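Local coordinates for protein dioxygenase (Pseudomonas brassicacearum, PDB 5V2D) that probably cleaves the central double bond of lignin-derived stilbenes with molecular oxygen at a non-haem iron centre, at residues M298-L306 with D318-I326; P365-F373 with Q409-L419. All blocks are in the same frame, centred on the assembly; numbering follows the deposited sequence.

Interaction 1. Residues M298-L306 with D318-I326; sequences MDGFQGHTL and DMPVTGGNI. With FE (Fe (III) ion), chain E.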
loop_
_atom_site.group_PDB
_atom_site.type_symbol
_atom_site.label_atom_id
_atom_site.label_comp_id
_atom_site.label_asym_id
_atom_site.label_seq_id
_atom_site.Cartn_x
_atom_site.Cartn_y
_atom_site.Cartn_z
ATOM N N MET A 298 -3.602 22.464 -7.472
ATOM C CA MET A 298 -2.868 22.607 -6.237
ATOM C C MET A 298 -3.704 22.124 -5.084
ATOM O O MET A 298 -4.916 21.989 -5.183
ATOM C CB MET A 298 -2.497 24.066 -5.986
ATOM C CG MET A 298 -1.661 24.667 -7.108
ATOM S SD MET A 298 -1.239 26.421 -6.813
ATOM C CE MET A 298 -2.712 27.133 -6.039
ATOM N N ASP A 299 -3.009 21.837 -3.991
ATOM C CA ASP A 299 -3.630 21.452 -2.721
ATOM C C ASP A 299 -4.547 20.219 -2.835
ATOM O O ASP A 299 -5.621 20.135 -2.232
ATOM C CB ASP A 299 -4.367 22.637 -2.062
ATOM C CG ASP A 299 -4.466 22.496 -0.562
ATOM O OD1 ASP A 299 -3.673 21.732 0.095
ATOM O OD2 ASP A 299 -5.380 23.143 -0.027
ATOM N N GLY A 300 -4.080 19.270 -3.639
ATOM C CA GLY A 300 -4.720 18.008 -3.831
ATOM C C GLY A 300 -3.651 16.924 -3.839
ATOM O O GLY A 300 -2.501 17.217 -4.091
ATOM N N PHE A 301 -4.041 15.691 -3.615
ATOM C CA PHE A 301 -3.070 14.630 -3.705
ATOM C C PHE A 301 -3.610 13.308 -4.274
ATOM O O PHE A 301 -4.768 12.866 -4.100
ATOM C CB PHE A 301 -2.216 14.450 -2.448
ATOM C CG PHE A 301 -2.805 13.524 -1.469
ATOM C CD1 PHE A 301 -3.666 13.958 -0.533
ATOM C CD2 PHE A 301 -2.527 12.162 -1.617
ATOM C CE1 PHE A 301 -4.242 13.047 0.361
ATOM C CE2 PHE A 301 -3.117 11.266 -0.830
ATOM C CZ PHE A 301 -3.984 11.688 0.197
ATOM N N GLN A 302 -2.713 12.746 -5.036
ATOM C CA GLN A 302 -2.984 11.555 -5.841
ATOM C C GLN A 302 -2.994 10.330 -4.911
ATOM O O GLN A 302 -1.974 10.063 -4.223
ATOM C CB GLN A 302 -1.889 11.374 -6.871
ATOM C CG GLN A 302 -1.704 12.577 -7.814
ATOM C CD GLN A 302 -0.583 13.519 -7.396
ATOM O OE1 GLN A 302 -0.488 13.879 -6.223
ATOM N NE2 GLN A 302 0.225 13.942 -8.348
ATOM N N GLY A 303 -4.083 9.600 -4.883
ATOM C CA GLY A 303 -4.146 8.288 -4.135
ATOM C C GLY A 303 -3.580 7.128 -4.951
ATOM O O GLY A 303 -2.901 7.324 -5.961
ATOM N N HIS A 304 -3.891 5.912 -4.510
ATOM C CA HIS A 304 -3.427 4.699 -5.176
ATOM C C HIS A 304 -4.065 4.506 -6.546
ATOM O O HIS A 304 -5.238 4.761 -6.735
ATOM C CB HIS A 304 -3.784 3.493 -4.299
ATOM C CG HIS A 304 -2.929 3.418 -3.104
ATOM N ND1 HIS A 304 -3.378 3.700 -1.837
ATOM C CD2 HIS A 304 -1.659 2.987 -2.976
ATOM C CE1 HIS A 304 -2.362 3.534 -0.995
ATOM N NE2 HIS A 304 -1.317 3.110 -1.671
ATOM N N THR A 305 -3.294 3.977 -7.467
ATOM C CA THR A 305 -3.795 3.617 -8.780
ATOM C C THR A 305 -4.780 2.478 -8.745
ATOM O O THR A 305 -4.447 1.369 -8.302
ATOM C CB THR A 305 -2.598 3.237 -9.663
ATOM O OG1 THR A 305 -1.681 4.327 -9.686
ATOM C CG2 THR A 305 -3.007 2.898 -11.093
ATOM N N LEU A 306 -5.990 2.702 -9.250
ATOM C CA LEU A 306 -6.930 1.590 -9.470
ATOM C C LEU A 306 -6.445 0.826 -10.704
ATOM O O LEU A 306 -6.110 -0.349 -10.648
ATOM C CB LEU A 306 -8.344 2.064 -9.599
ATOM C CG LEU A 306 -9.324 1.019 -10.135
ATOM C CD1 LEU A 306 -9.369 -0.272 -9.292
ATOM C CD2 LEU A 306 -10.722 1.675 -10.200
ATOM N N ASP A 318 -6.849 6.026 -13.359
ATOM C CA ASP A 318 -7.912 6.054 -12.354
ATOM C C ASP A 318 -7.355 5.907 -10.953
ATOM O O ASP A 318 -6.552 4.992 -10.685
ATOM C CB ASP A 318 -8.943 4.960 -12.632
ATOM C CG ASP A 318 -9.624 5.119 -14.017
ATOM O OD1 ASP A 318 -10.153 4.102 -14.612
ATOM O OD2 ASP A 318 -9.620 6.261 -14.517
ATOM N N MET A 319 -7.741 6.819 -10.069
ATOM C CA MET A 319 -7.251 6.829 -8.711
ATOM C C MET A 319 -8.134 7.732 -7.819
ATOM O O MET A 319 -8.678 8.689 -8.297
ATOM C CB MET A 319 -5.824 7.418 -8.659
ATOM C CG MET A 319 -5.738 8.823 -9.151
ATOM S SD MET A 319 -4.172 9.703 -8.801
ATOM C CE MET A 319 -3.167 8.933 -10.018
ATOM N N PRO A 320 -8.152 7.475 -6.508
ATOM C CA PRO A 320 -8.676 8.484 -5.565
ATOM C C PRO A 320 -7.811 9.720 -5.657
ATOM O O PRO A 320 -6.576 9.618 -5.902
ATOM C CB PRO A 320 -8.558 7.808 -4.203
ATOM C CG PRO A 320 -8.354 6.368 -4.501
ATOM C CD PRO A 320 -7.643 6.288 -5.825
ATOM N N VAL A 321 -8.467 10.871 -5.521
ATOM C CA VAL A 321 -7.823 12.150 -5.406
ATOM C C VAL A 321 -8.474 12.870 -4.211
ATOM O O VAL A 321 -9.736 12.889 -4.100
ATOM C CB VAL A 321 -7.980 12.952 -6.663
ATOM C CG1 VAL A 321 -7.267 14.323 -6.525
ATOM C CG2 VAL A 321 -7.363 12.235 -7.856
ATOM N N THR A 322 -7.649 13.388 -3.311
ATOM C CA THR A 322 -8.160 14.033 -2.119
ATOM C C THR A 322 -7.795 15.499 -2.170
ATOM O O THR A 322 -6.671 15.855 -2.511
ATOM C CB THR A 322 -7.544 13.416 -0.867
ATOM O OG1 THR A 322 -7.871 12.049 -0.885
ATOM C CG2 THR A 322 -8.068 14.056 0.429
ATOM N N GLY A 323 -8.742 16.357 -1.817
ATOM C CA GLY A 323 -8.498 17.812 -1.920
ATOM C C GLY A 323 -7.832 18.441 -0.698
ATOM O O GLY A 323 -8.306 19.454 -0.234
ATOM N N GLY A 324 -6.701 17.901 -0.231
ATOM C CA GLY A 324 -5.865 18.534 0.797
ATOM C C GLY A 324 -4.959 17.516 1.453
ATOM O O GLY A 324 -5.000 16.340 1.088
ATOM N N ASN A 325 -4.148 17.968 2.418
ATOM C CA ASN A 325 -3.168 17.121 3.056
ATOM C C ASN A 325 -3.823 16.166 4.078
ATOM O O ASN A 325 -4.270 16.603 5.138
ATOM C CB ASN A 325 -2.099 17.927 3.779
ATOM C CG ASN A 325 -0.996 17.067 4.318
ATOM O OD1 ASN A 325 -0.837 15.951 3.860
ATOM N ND2 ASN A 325 -0.245 17.570 5.306
ATOM N N ILE A 326 -3.813 14.877 3.761
ATOM C CA ILE A 326 -4.276 13.836 4.719
ATOM C C ILE A 326 -3.150 13.305 5.648
ATOM O O ILE A 326 -3.403 12.557 6.584
ATOM C CB ILE A 326 -4.895 12.667 3.926
ATOM C CG1 ILE A 326 -5.885 11.880 4.820
ATOM C CG2 ILE A 326 -3.801 11.789 3.316
ATOM C CD1 ILE A 326 -6.939 11.031 4.056
HETATM FE FE FE E . 0.424 2.228 -0.928
HETATM O O HOH W 1 -4.613 20.825 2.800
HETATM O O HOH W 2 -6.103 10.682 -2.588
HETATM O O HOH W 3 0.262 2.703 1.074
#
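Asp299 reaches the turn after the partner strand through a water, which donates to Asp299 OD1 and accepts from Asn325 N; the same carboxylate oxygen is hydrogen-bonded to Trp271. Gly300 follows with a CA-H...O contact, its CA 3.2 Å from Thr322 O. Phe301 and Thr322 then form an antiparallel hydrogen-bonded pair, Phe301 N to Thr322 O at 2.9 Å and Thr322 N to Phe301 O at 3.0 Å. CG of Phe301 lies between the backbone N and the carbonyl carbon (chi1 89°), setting the ring alongside Thr322, with Gly324 O in the ring plane 3.2 Å from Phe301 CD1, where weakly positive C-H groups suit a carbonyl. A second water, over one face of this ring, joins Phe301 O to Thr322 OG1. Gln302, on the sheet's other face, lays its CB 3.4 Å from Met319 SD, while its NE2 is hydrogen-bonded to Leu252 O. Gly303 N donates to Pro320 O at 2.7 Å, tilted 33° from the carbonyl plane; a CB here would point at the partner strand and run into that oxygen. His304 turns away and binds iron through NE2 at 2.1 Å, with ND1 hydrogen-bonded to Glu372. Leu306 N donates to Asp318 O, and the pairing runs on beyond. Such pairing is that of a beta hairpin, here carrying one histidine of the four-histidine iron site of the carotenoid oxygenases.

Interaction 2. Residues P365-F373 with Q409-L419; sequences PLTDYPCEF and QFFNLLVHLNL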
loop_
_atom_site.group_PDB
_atom_site.type_symbol
_atom_site.label_atom_id
_atom_site.label_comp_id
_atom_site.label_asym_id
_atom_site.label_seq_id
_atom_site.Cartn_x
_atom_site.Cartn_y
_atom_site.Cartn_z
ATOM N N PRO A 365 -14.622 12.989 -12.077
ATOM C CA PRO A 365 -15.072 12.009 -11.093
ATOM C C PRO A 365 -15.646 10.757 -11.680
ATOM O O PRO A 365 -16.325 10.785 -12.678
ATOM C CB PRO A 365 -16.149 12.768 -10.258
ATOM C CG PRO A 365 -16.564 13.942 -11.065
ATOM C CD PRO A 365 -15.437 14.229 -12.065
ATOM N N LEU A 366 -15.327 9.633 -11.064
ATOM C CA LEU A 366 -15.900 8.368 -11.383
ATOM C C LEU A 366 -16.810 7.863 -10.260
ATOM O O LEU A 366 -17.538 6.909 -10.467
ATOM C CB LEU A 366 -14.774 7.368 -11.585
ATOM C CG LEU A 366 -13.776 7.597 -12.673
ATOM C CD1 LEU A 366 -12.688 6.530 -12.676
ATOM C CD2 LEU A 366 -14.517 7.553 -14.040
ATOM N N THR A 367 -16.675 8.408 -9.049
ATOM C CA THR A 367 -17.609 8.100 -7.977
ATOM C C THR A 367 -17.941 9.432 -7.360
ATOM O O THR A 367 -17.246 10.450 -7.548
ATOM C CB THR A 367 -16.976 7.216 -6.816
ATOM O OG1 THR A 367 -15.903 7.894 -6.078
ATOM C CG2 THR A 367 -16.521 5.865 -7.344
ATOM N N ASP A 368 -18.978 9.458 -6.574
ATOM C CA ASP A 368 -19.268 10.660 -5.803
ATOM C C ASP A 368 -19.070 10.375 -4.312
ATOM O O ASP A 368 -19.632 11.067 -3.494
ATOM C CB ASP A 368 -20.674 11.146 -6.131
ATOM C CG ASP A 368 -21.748 10.179 -5.701
ATOM O OD1 ASP A 368 -21.457 9.012 -5.278
ATOM O OD2 ASP A 368 -22.922 10.596 -5.752
ATOM N N TYR A 369 -18.303 9.341 -3.964
ATOM C CA TYR A 369 -18.015 9.024 -2.559
ATOM C C TYR A 369 -16.504 8.811 -2.394
ATOM O O TYR A 369 -15.840 8.390 -3.338
ATOM C CB TYR A 369 -18.792 7.766 -2.071
ATOM C CG TYR A 369 -18.634 6.552 -2.961
ATOM C CD1 TYR A 369 -19.558 6.254 -3.944
ATOM C CD2 TYR A 369 -17.533 5.676 -2.800
ATOM C CE1 TYR A 369 -19.430 5.094 -4.735
ATOM C CE2 TYR A 369 -17.365 4.578 -3.626
ATOM C CZ TYR A 369 -18.321 4.273 -4.565
ATOM O OH TYR A 369 -18.134 3.155 -5.354
ATOM N N PRO A 370 -15.988 9.102 -1.208
ATOM C CA PRO A 370 -14.542 8.817 -0.955
ATOM C C PRO A 370 -14.310 7.327 -0.828
ATOM O O PRO A 370 -15.156 6.553 -0.327
ATOM C CB PRO A 370 -14.252 9.486 0.397
ATOM C CG PRO A 370 -15.601 9.680 1.068
ATOM C CD PRO A 370 -16.666 9.734 -0.038
ATOM N N CYS A 371 -13.153 6.919 -1.268
ATOM C CA CYS A 371 -12.729 5.557 -1.279
ATOM C C CYS A 371 -11.174 5.451 -1.327
ATOM O O CYS A 371 -10.491 6.412 -1.593
ATOM C CB CYS A 371 -13.346 4.862 -2.494
ATOM S SG CYS A 371 -12.970 5.639 -4.073
ATOM N N GLU A 372 -10.674 4.258 -1.070
ATOM C CA GLU A 372 -9.218 3.983 -1.105
ATOM C C GLU A 372 -9.006 2.465 -1.150
ATOM O O GLU A 372 -9.992 1.688 -1.299
ATOM C CB GLU A 372 -8.458 4.664 0.027
ATOM C CG GLU A 372 -7.531 5.830 -0.476
ATOM C CD GLU A 372 -6.328 5.339 -1.368
ATOM O OE1 GLU A 372 -5.702 6.146 -2.149
ATOM O OE2 GLU A 372 -5.976 4.118 -1.260
ATOM N N PHE A 373 -7.734 2.063 -1.115
ATOM C CA PHE A 373 -7.369 0.704 -1.307
ATOM C C PHE A 373 -8.023 0.030 -2.507
ATOM O O PHE A 373 -8.566 -1.090 -2.390
ATOM C CB PHE A 373 -7.553 -0.124 -0.006
ATOM C CG PHE A 373 -6.531 0.208 1.080
ATOM C CD1 PHE A 373 -5.223 -0.166 0.949
ATOM C CD2 PHE A 373 -6.917 0.911 2.194
ATOM C CE1 PHE A 373 -4.296 0.069 1.928
ATOM C CE2 PHE A 373 -6.011 1.127 3.236
ATOM C CZ PHE A 373 -4.679 0.709 3.100
ATOM N N GLN A 409 -7.898 5.300 8.687
ATOM C CA GLN A 409 -8.126 4.271 7.641
ATOM C C GLN A 409 -9.337 3.311 8.041
ATOM O O GLN A 409 -9.277 2.102 7.859
ATOM C CB GLN A 409 -6.829 3.502 7.364
ATOM C CG GLN A 409 -5.708 4.265 6.577
ATOM C CD GLN A 409 -4.365 3.474 6.560
ATOM O OE1 GLN A 409 -4.005 2.887 7.617
ATOM N NE2 GLN A 409 -3.664 3.337 5.372
ATOM N N PHE A 410 -10.405 3.868 8.598
ATOM C CA PHE A 410 -11.634 3.166 8.839
ATOM C C PHE A 410 -12.516 3.079 7.564
ATOM O O PHE A 410 -12.915 4.110 7.031
ATOM C CB PHE A 410 -12.438 3.856 9.977
ATOM C CG PHE A 410 -13.707 3.143 10.343
ATOM C CD1 PHE A 410 -14.906 3.567 9.851
ATOM C CD2 PHE A 410 -13.707 2.097 11.182
ATOM C CE1 PHE A 410 -16.110 2.921 10.222
ATOM C CE2 PHE A 410 -14.863 1.443 11.522
ATOM C CZ PHE A 410 -16.096 1.880 11.010
ATOM N N PHE A 411 -12.823 1.860 7.094
ATOM C CA PHE A 411 -13.604 1.691 5.887
ATOM C C PHE A 411 -14.701 0.692 6.216
ATOM O O PHE A 411 -14.408 -0.443 6.536
ATOM C CB PHE A 411 -12.790 1.248 4.713
ATOM C CG PHE A 411 -11.701 2.184 4.348
ATOM C CD1 PHE A 411 -11.980 3.282 3.546
ATOM C CD2 PHE A 411 -10.395 1.959 4.753
ATOM C CE1 PHE A 411 -10.971 4.135 3.108
ATOM C CE2 PHE A 411 -9.395 2.840 4.397
ATOM C CZ PHE A 411 -9.652 3.939 3.569
ATOM N N ASN A 412 -15.965 1.136 6.174
ATOM C CA ASN A 412 -17.074 0.273 6.572
ATOM C C ASN A 412 -17.835 -0.289 5.415
ATOM O O ASN A 412 -18.864 -0.908 5.651
ATOM C CB ASN A 412 -18.029 0.980 7.571
ATOM C CG ASN A 412 -18.603 2.274 7.027
ATOM O OD1 ASN A 412 -18.326 2.655 5.875
ATOM N ND2 ASN A 412 -19.390 2.988 7.885
ATOM N N LEU A 413 -17.340 -0.138 4.184
ATOM C CA LEU A 413 -17.930 -0.765 3.004
ATOM C C LEU A 413 -16.886 -1.388 2.102
ATOM O O LEU A 413 -15.834 -0.786 1.845
ATOM C CB LEU A 413 -18.637 0.281 2.178
ATOM C CG LEU A 413 -19.854 1.011 2.793
ATOM C CD1 LEU A 413 -20.295 2.190 1.868
ATOM C CD2 LEU A 413 -20.976 0.019 3.088
ATOM N N LEU A 414 -17.178 -2.583 1.594
ATOM C CA LEU A 414 -16.369 -3.246 0.608
ATOM C C LEU A 414 -17.179 -3.177 -0.674
ATOM O O LEU A 414 -18.297 -3.733 -0.721
ATOM C CB LEU A 414 -16.203 -4.658 1.044
ATOM C CG LEU A 414 -15.138 -5.553 0.517
ATOM C CD1 LEU A 414 -15.401 -7.034 0.604
ATOM C CD2 LEU A 414 -14.139 -5.058 -0.539
ATOM N N VAL A 415 -16.619 -2.573 -1.724
ATOM C CA VAL A 415 -17.402 -2.130 -2.891
ATOM C C VAL A 415 -16.901 -2.710 -4.214
ATOM O O VAL A 415 -15.719 -2.789 -4.479
ATOM C CB VAL A 415 -17.354 -0.588 -2.960
ATOM C CG1 VAL A 415 -18.164 -0.021 -4.109
ATOM C CG2 VAL A 415 -17.750 0.062 -1.663
ATOM N N HIS A 416 -17.829 -3.101 -5.072
ATOM C CA HIS A 416 -17.544 -3.416 -6.505
ATOM C C HIS A 416 -18.143 -2.250 -7.310
ATOM O O HIS A 416 -19.342 -2.059 -7.286
ATOM C CB HIS A 416 -18.204 -4.745 -6.931
ATOM C CG HIS A 416 -18.040 -5.099 -8.372
ATOM N ND1 HIS A 416 -18.524 -6.290 -8.881
ATOM C CD2 HIS A 416 -17.395 -4.507 -9.392
ATOM C CE1 HIS A 416 -18.250 -6.373 -10.173
ATOM N NE2 HIS A 416 -17.607 -5.267 -10.525
ATOM N N LEU A 417 -17.312 -1.533 -8.024
ATOM C CA LEU A 417 -17.715 -0.465 -8.967
ATOM C C LEU A 417 -17.682 -0.964 -10.405
ATOM O O LEU A 417 -16.658 -1.501 -10.895
ATOM C CB LEU A 417 -16.774 0.718 -8.862
ATOM C CG LEU A 417 -16.966 1.887 -9.806
ATOM C CD1 LEU A 417 -18.331 2.567 -9.657
ATOM C CD2 LEU A 417 -15.828 2.876 -9.567
ATOM N N ASN A 418 -18.823 -0.804 -11.093
ATOM C CA ASN A 418 -18.948 -1.066 -12.539
ATOM C C ASN A 418 -18.721 0.259 -13.271
ATOM O O ASN A 418 -19.587 1.171 -13.195
ATOM C CB ASN A 418 -20.350 -1.606 -12.852
ATOM C CG ASN A 418 -20.526 -2.008 -14.295
ATOM O OD1 ASN A 418 -19.907 -1.430 -15.215
ATOM N ND2 ASN A 418 -21.438 -2.855 -14.528
ATOM N N LEU A 419 -17.594 0.402 -13.948
ATOM C CA LEU A 419 -17.299 1.635 -14.688
ATOM C C LEU A 419 -18.187 1.885 -15.932
ATOM O O LEU A 419 -18.283 2.993 -16.401
ATOM C CB LEU A 419 -15.840 1.670 -15.114
ATOM C CG LEU A 419 -14.864 1.831 -13.939
ATOM C CD1 LEU A 419 -13.441 1.883 -14.408
ATOM C CD2 LEU A 419 -15.182 3.040 -13.097
#
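Phe373 and Phe411 approach at about a right angle, their planes 84° apart: Phe411 CE2 lies in the plane of the Phe373 ring, at its edge, 3.8 Å from Phe373 CD2. Phe411 CZ also touches the CB of Glu372, serving two neighbouring residues. Cut back to an alanine, Phe411 would probably leave a gap beside Glu372 CB and the Phe373 ring freer to turn. Gln409 crosses Phe373 and sets NE2 3.6 Å from Phe373 CZ, ring and amide planes 42° apart, while its OE1 is hydrogen-bonded to Tyr36. CG of Tyr369 lies between the backbone N and the carbonyl carbon (chi1 52°), which sends the phenol to meet Val415 from the opposite direction, OH 3.4 Å from Val415 CG1; the hydroxyl is also hydrogen-bonded to Ser424. Thr367 CB sits over the centre of the Tyr369 ring, and its OG1 donates to a lone pair of Tyr369 O, which braces the loop. Thr367 CG2 meets Leu417 CD2, and Leu366 CD1 faces Leu419 CD2, branched apolar ends suited to van der Waals contact. No hydrogen bond joins the segments; strand 387-392 lies between their strands in one antiparallel sheet, a blade of this family's beta-propeller.

How the interactions relate
Interaction 1 and interaction 2 have centres about 13 Å apart and meet at Glu372. Its OE2 lies 2.7 Å from His304 ND1, probably a hydrogen bond, and also accepts from Phe373 N, so a second-shell carboxylate from 365-373 is likely to orient a first-shell histidine from 298-306. Pro320 of the hairpin packs on the same strand, its CB 3.5 Å from Cys371 O. Iron is completed by His188, His239 and His495, with a water as a further ligand. The side chain of Phe373 comes within about 6 Å of the metal, so the aromatic packing of interaction 2 stands beside the iron centre that interaction 1 helps to build.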